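Allergen Aed a 2 (PDB 3DXL) binds and sequesters host biogenic amines and eicosanoid leukotrienes, and thereby modulates the blood feeding of female mosquitoes on vertebrates. Local coordinates at residues 17-22 and 211-216. Sequence-based numbering, arbitrary orientation.
Sequences MEDNLE and VKRDFK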
loop_
_atom_site.group_PDB
_atom_site.type_symbol
_atom_site.label_atom_id
_atom_site.label_comp_id
_atom_site.label_asym_id
_atom_site.label_seq_id
_atom_site.Cartn_x
_atom_site.Cartn_y
_atom_site.Cartn_z
ATOM N N MET A 17 4.812 0.914 9.856
ATOM C CA MET A 17 4.507 0.821 11.279
ATOM C C MET A 17 4.078 -0.593 11.655
ATOM O O MET A 17 4.527 -1.128 12.668
ATOM C CB MET A 17 3.454 1.841 11.696
ATOM C CG MET A 17 4.011 3.248 11.732
ATOM S SD MET A 17 2.919 4.426 12.520
ATOM C CE MET A 17 1.709 4.629 11.211
ATOM N N GLU A 18 3.232 -1.216 10.825
ATOM C CA GLU A 18 2.787 -2.586 11.095
ATOM C C GLU A 18 3.980 -3.533 11.232
ATOM O O GLU A 18 4.011 -4.385 12.123
ATOM C CB GLU A 18 1.821 -3.059 10.007
ATOM C CG GLU A 18 1.153 -4.394 10.347
ATOM C CD GLU A 18 0.086 -4.796 9.354
ATOM O OE1 GLU A 18 -0.702 -3.938 8.921
ATOM O OE2 GLU A 18 0.010 -5.994 9.028
ATOM N N ASP A 19 4.972 -3.350 10.365
ATOM C CA ASP A 19 6.124 -4.238 10.347
ATOM C C ASP A 19 7.177 -3.955 11.423
ATOM O O ASP A 19 8.032 -4.806 11.685
ATOM C CB ASP A 19 6.779 -4.214 8.969
ATOM C CG ASP A 19 5.978 -4.966 7.926
ATOM O OD1 ASP A 19 5.060 -5.736 8.291
ATOM O OD2 ASP A 19 6.285 -4.785 6.737
ATOM N N ASN A 20 7.140 -2.764 12.026
ATOM C CA ASN A 20 8.238 -2.340 12.895
ATOM C C ASN A 20 7.877 -1.936 14.311
ATOM O O ASN A 20 8.758 -1.868 15.169
ATOM C CB ASN A 20 9.068 -1.262 12.199
ATOM C CG ASN A 20 9.794 -1.802 10.997
ATOM O OD1 ASN A 20 10.767 -2.551 11.133
ATOM N ND2 ASN A 20 9.310 -1.464 9.810
ATOM N N LEU A 21 6.608 -1.665 14.588
ATOM C CA LEU A 21 6.221 -1.374 15.963
ATOM C C LEU A 21 6.595 -2.544 16.862
ATOM O O LEU A 21 6.467 -3.699 16.468
ATOM C CB LEU A 21 4.714 -1.144 16.063
ATOM C CG LEU A 21 4.179 0.214 15.620
ATOM C CD1 LEU A 21 2.671 0.152 15.495
ATOM C CD2 LEU A 21 4.581 1.301 16.600
ATOM N N GLU A 22 7.045 -2.256 18.079
ATOM C CA GLU A 22 7.288 -3.303 19.057
ATOM C C GLU A 22 5.967 -3.919 19.485
ATOM O O GLU A 22 4.904 -3.317 19.316
ATOM C CB GLU A 22 8.032 -2.740 20.268
ATOM C CG GLU A 22 9.472 -2.378 19.966
ATOM C CD GLU A 22 10.272 -2.025 21.197
ATOM O OE1 GLU A 22 9.704 -1.939 22.303
ATOM O OE2 GLU A 22 11.490 -1.835 21.041
ATOM N N VAL A 211 1.467 -11.436 -1.844
ATOM C CA VAL A 211 0.446 -12.494 -1.818
ATOM C C VAL A 211 0.728 -13.433 -0.648
ATOM O O VAL A 211 -0.169 -13.813 0.104
ATOM C CB VAL A 211 0.380 -13.291 -3.132
ATOM C CG1 VAL A 211 -0.854 -14.166 -3.136
ATOM C CG2 VAL A 211 0.346 -12.360 -4.322
ATOM N N LYS A 212 2.003 -13.772 -0.476
ATOM C CA LYS A 212 2.412 -14.637 0.626
ATOM C C LYS A 212 2.078 -14.036 1.982
ATOM O O LYS A 212 1.651 -14.740 2.889
ATOM C CB LYS A 212 3.908 -14.948 0.558
ATOM C CG LYS A 212 4.272 -15.912 -0.563
ATOM C CD LYS A 212 5.784 -16.000 -0.767
ATOM C CE LYS A 212 6.479 -16.552 0.461
ATOM N NZ LYS A 212 7.954 -16.677 0.248
ATOM N N ARG A 213 2.290 -12.722 2.114
ATOM C CA ARG A 213 1.999 -12.002 3.338
ATOM C C ARG A 213 0.550 -12.252 3.755
ATOM O O ARG A 213 0.264 -12.522 4.911
ATOM C CB ARG A 213 2.249 -10.503 3.123
ATOM C CG ARG A 213 2.137 -9.649 4.369
ATOM C CD ARG A 213 2.356 -8.173 4.046
ATOM N NE ARG A 213 2.813 -7.441 5.235
ATOM C CZ ARG A 213 2.012 -6.948 6.173
ATOM N NH1 ARG A 213 0.693 -7.071 6.064
ATOM N NH2 ARG A 213 2.519 -6.314 7.220
ATOM N N ASP A 214 -0.359 -12.142 2.791
ATOM C CA ASP A 214 -1.781 -12.323 3.074
ATOM C C ASP A 214 -2.171 -13.772 3.393
ATOM O O ASP A 214 -3.051 -14.004 4.213
ATOM C CB ASP A 214 -2.626 -11.764 1.938
ATOM C CG ASP A 214 -2.695 -10.244 1.962
ATOM O OD1 ASP A 214 -2.274 -9.621 2.971
ATOM O OD2 ASP A 214 -3.182 -9.674 0.960
ATOM N N PHE A 215 -1.489 -14.738 2.776
ATOM C CA PHE A 215 -1.667 -16.144 3.166
ATOM C C PHE A 215 -1.233 -16.388 4.607
ATOM O O PHE A 215 -1.941 -17.041 5.383
ATOM C CB PHE A 215 -0.899 -17.090 2.240
ATOM C CG PHE A 215 -1.699 -17.586 1.060
ATOM C CD1 PHE A 215 -2.319 -16.690 0.197
ATOM C CD2 PHE A 215 -1.784 -18.947 0.787
ATOM C CE1 PHE A 215 -3.041 -17.143 -0.900
ATOM C CE2 PHE A 215 -2.509 -19.409 -0.313
ATOM C CZ PHE A 215 -3.126 -18.502 -1.157
ATOM N N LYS A 216 -0.072 -15.840 4.980
ATOM C CA LYS A 216 0.425 -16.051 6.326
ATOM C C LYS A 216 -0.504 -15.439 7.366
ATOM O O LYS A 216 -0.695 -16.000 8.444
ATOM C CB LYS A 216 1.856 -15.537 6.468
ATOM C CG LYS A 216 2.850 -16.368 5.674
ATOM C CD LYS A 216 4.279 -15.892 5.827
ATOM C CE LYS A 216 5.217 -16.746 4.978
ATOM N NZ LYS A 216 6.594 -16.178 4.925
HETATM O O HOH W 1 5.657 -6.959 5.292
#
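Arg213 reaches from helix 208-217 to the carboxylates of Glu18 and Asp19 on helix 6-20, forming a salt-bridge network between the two odorant-binding-protein (PBP/GOBP) family regions of this all-helical chain. It illustrates how one long side chain can join two helices whose backbones stay well apart: the nearest CA atoms, of Asp19 and Arg213, are 11.2 Å from each other. With CG anti to the backbone N (chi1 -173°) and the chain extended as far as NE, Arg213 carries its guanidinium across to the acids, which reach out to meet it.

The charged bonds gather at the guanidinium edge, close to its plane. NH2 of Arg213 makes its shortest bond, 2.8 Å, to OD1 of Asp19, on the syn side of the carboxylate, 27° out of its plane. Towards Glu18 the grip is end-on, both terminal nitrogens of Arg213 converging on the single oxygen OE2, at 3.1 Å from NH2 and 3.2 Å from NH1. Both arrive from above the same face of the Glu18 carboxylate, well out of its plane. NH2 thus serves two acids, whose negative charges probably offset the closeness of Arg15 to this nitrogen.

Water extends the network at the NE-H of Arg213: water 1 accepts from NE at 2.9 Å and donates to OD2 of Asp19 at 2.7 Å, so both Asp19 oxygens are tied to the arginine, OD1 directly, OD2 through water.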